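Local coordinates for protein BIS(5'-nucleosyl)-tetraphosphatase (Diadenosine tetraphosphatase), putative (Plasmodium falciparum, PDB 5CFJ) that probably hydrolyses diadenosine tetraphosphate asymmetrically, as a Nudix-family Ap4A hydrolase, at residues A[98-103]-A[141-146]. Residues are numbered along the deposited sequence; the frame is centred on the assembly and turned at random. Where two conformers were deposited one is given.
Sequences YYLAML and KEAEEF
Purely apolar packing of a helix on a beta-sheet joins Leu100, in the middle of the last half of strand 92-103, to Ala143 and Phe146 of the C-terminal helix 134-147. One leucine serves two residues a helical turn apart, and its fork divides the work. CD1 turns to the methyl of Ala143, with 4.2 Å between Leu100 CD1 and Ala143 CB, while CD2 approaches the aromatic ring, where Leu100 CD2 lies 3.6 Å from Phe146 CD2 and slightly farther from CE2. The methyl comes obliquely to the CD2–CE2 bond of the ring.

In both long side chains CG stands anti to the backbone N (chi1 -175° in Leu100, 169° in Phe146), which carries the leucine fork out towards the helix and the ring back towards the strand. The short side chain of Ala143 is consistent with the backbones coming nearest here, the CA atoms of Leu100 and Ala143 being 7.5 Å apart. Within the alpha/beta/alpha sandwich of the Nudix fold, helix 134-147 packs against one side of the mixed sheet, and helix 57-69 lies across the other. The same layer continues around the contact: Leu12 of the parallel neighbouring strand 6-16 touches both Leu100 and Ala143, and Leu147 reaches Leu100 and Met102. Two residues earlier on the strand, Tyr98 rests on Leu136 and Leu139 of the same helix.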
loop_
_atom_site.group_PDB
_atom_site.type_symbol
_atom_site.label_atom_id
_atom_site.label_comp_id
_atom_site.label_asym_id
_atom_site.label_seq_id
_atom_site.Cartn_x
_atom_site.Cartn_y
_atom_site.Cartn_z
ATOM N N TYR A 98 6.484 0.982 4.150
ATOM C CA TYR A 98 5.085 1.384 4.079
ATOM C C TYR A 98 4.701 2.159 5.326
ATOM O O TYR A 98 5.054 1.762 6.440
ATOM C CB TYR A 98 4.175 0.169 3.935
ATOM C CG TYR A 98 4.314 -0.546 2.621
ATOM C CD1 TYR A 98 3.710 -0.047 1.472
ATOM C CD2 TYR A 98 5.050 -1.726 2.519
ATOM C CE1 TYR A 98 3.826 -0.708 0.261
ATOM C CE2 TYR A 98 5.165 -2.392 1.315
ATOM C CZ TYR A 98 4.559 -1.876 0.187
ATOM O OH TYR A 98 4.666 -2.528 -1.028
ATOM N N TYR A 99 3.959 3.245 5.119
ATOM C CA TYR A 99 3.440 4.094 6.190
ATOM C C TYR A 99 1.931 3.943 6.187
ATOM O O TYR A 99 1.299 4.157 5.162
ATOM C CB TYR A 99 3.826 5.561 5.969
ATOM C CG TYR A 99 5.313 5.777 5.757
ATOM C CD1 TYR A 99 5.864 5.705 4.486
ATOM C CD2 TYR A 99 6.163 6.031 6.825
ATOM C CE1 TYR A 99 7.215 5.894 4.276
ATOM C CE2 TYR A 99 7.526 6.222 6.623
ATOM C CZ TYR A 99 8.036 6.142 5.346
ATOM O OH TYR A 99 9.374 6.323 5.121
ATOM N N LEU A 100 1.352 3.567 7.318
ATOM C CA LEU A 100 -0.089 3.350 7.396
ATOM C C LEU A 100 -0.863 4.659 7.383
ATOM O O LEU A 100 -0.486 5.616 8.058
ATOM C CB LEU A 100 -0.423 2.571 8.663
ATOM C CG LEU A 100 -1.874 2.134 8.902
ATOM C CD1 LEU A 100 -2.353 1.138 7.851
ATOM C CD2 LEU A 100 -2.030 1.548 10.293
ATOM N N ALA A 101 -1.955 4.701 6.631
ATOM C CA ALA A 101 -2.843 5.859 6.648
ATOM C C ALA A 101 -4.281 5.396 6.512
ATOM O O ALA A 101 -4.544 4.399 5.842
ATOM C CB ALA A 101 -2.492 6.827 5.530
ATOM N N MET A 102 -5.206 6.105 7.146
ATOM C CA MET A 102 -6.611 5.766 7.010
ATOM C C MET A 102 -7.329 6.783 6.143
ATOM O O MET A 102 -7.343 7.986 6.419
ATOM C CB MET A 102 -7.295 5.668 8.368
ATOM C CG MET A 102 -8.680 5.050 8.271
ATOM S SD MET A 102 -9.513 5.011 9.864
ATOM C CE MET A 102 -8.372 4.033 10.838
ATOM N N LEU A 103 -7.918 6.275 5.071
ATOM C CA LEU A 103 -8.711 7.083 4.176
ATOM C C LEU A 103 -9.959 7.495 4.935
ATOM O O LEU A 103 -10.650 6.652 5.496
ATOM C CB LEU A 103 -9.055 6.293 2.923
ATOM C CG LEU A 103 -9.736 7.051 1.789
ATOM C CD1 LEU A 103 -8.826 8.128 1.210
ATOM C CD2 LEU A 103 -10.149 6.055 0.735
ATOM N N LYS A 141 -1.774 -8.131 8.330
ATOM C CA LYS A 141 -2.229 -8.614 9.638
ATOM C C LYS A 141 -1.711 -7.752 10.794
ATOM O O LYS A 141 -2.447 -7.423 11.739
ATOM C CB LYS A 141 -1.810 -10.066 9.849
ATOM C CG LYS A 141 -2.586 -11.052 9.006
ATOM C CD LYS A 141 -2.246 -12.476 9.400
ATOM C CE LYS A 141 -2.505 -12.711 10.878
ATOM N NZ LYS A 141 -3.953 -12.617 11.213
ATOM N N GLU A 142 -0.445 -7.372 10.723
ATOM C CA GLU A 142 0.152 -6.558 11.773
ATOM C C GLU A 142 -0.443 -5.140 11.808
ATOM O O GLU A 142 -0.669 -4.577 12.893
ATOM C CB GLU A 142 1.673 -6.549 11.603
ATOM C CG GLU A 142 2.242 -7.971 11.758
ATOM C CD GLU A 142 3.741 -8.099 11.519
ATOM O OE1 GLU A 142 4.418 -7.075 11.302
ATOM O OE2 GLU A 142 4.249 -9.245 11.549
ATOM N N ALA A 143 -0.757 -4.589 10.638
ATOM C CA ALA A 143 -1.422 -3.296 10.583
ATOM C C ALA A 143 -2.798 -3.386 11.229
ATOM O O ALA A 143 -3.206 -2.484 11.962
ATOM C CB ALA A 143 -1.529 -2.801 9.145
ATOM N N GLU A 144 -3.514 -4.476 10.972
ATOM C CA GLU A 144 -4.823 -4.624 11.610
ATOM C C GLU A 144 -4.696 -4.742 13.126
ATOM O O GLU A 144 -5.528 -4.205 13.870
ATOM C CB GLU A 144 -5.568 -5.820 11.032
ATOM C CG GLU A 144 -6.064 -5.551 9.627
ATOM C CD GLU A 144 -7.149 -6.504 9.199
ATOM O OE1 GLU A 144 -7.009 -7.717 9.439
ATOM O OE2 GLU A 144 -8.155 -6.033 8.632
ATOM N N GLU A 145 -3.645 -5.418 13.580
ATOM C CA GLU A 145 -3.346 -5.470 15.011
ATOM C C GLU A 145 -3.130 -4.065 15.587
ATOM O O GLU A 145 -3.663 -3.730 16.651
ATOM C CB GLU A 145 -2.119 -6.346 15.248
ATOM C CG GLU A 145 -1.893 -6.772 16.676
ATOM C CD GLU A 145 -1.126 -8.075 16.754
ATOM O OE1 GLU A 145 -0.921 -8.702 15.692
ATOM O OE2 GLU A 145 -0.734 -8.479 17.869
ATOM N N PHE A 146 -2.356 -3.239 14.885
ATOM C CA PHE A 146 -2.157 -1.861 15.325
ATOM C C PHE A 146 -3.480 -1.095 15.378
ATOM O O PHE A 146 -3.760 -0.376 16.349
ATOM C CB PHE A 146 -1.162 -1.138 14.415
ATOM C CG PHE A 146 -1.109 0.349 14.641
ATOM C CD1 PHE A 146 -0.300 0.893 15.628
ATOM C CD2 PHE A 146 -1.876 1.208 13.872
ATOM C CE1 PHE A 146 -0.260 2.261 15.842
ATOM C CE2 PHE A 146 -1.848 2.572 14.085
ATOM C CZ PHE A 146 -1.036 3.101 15.065
#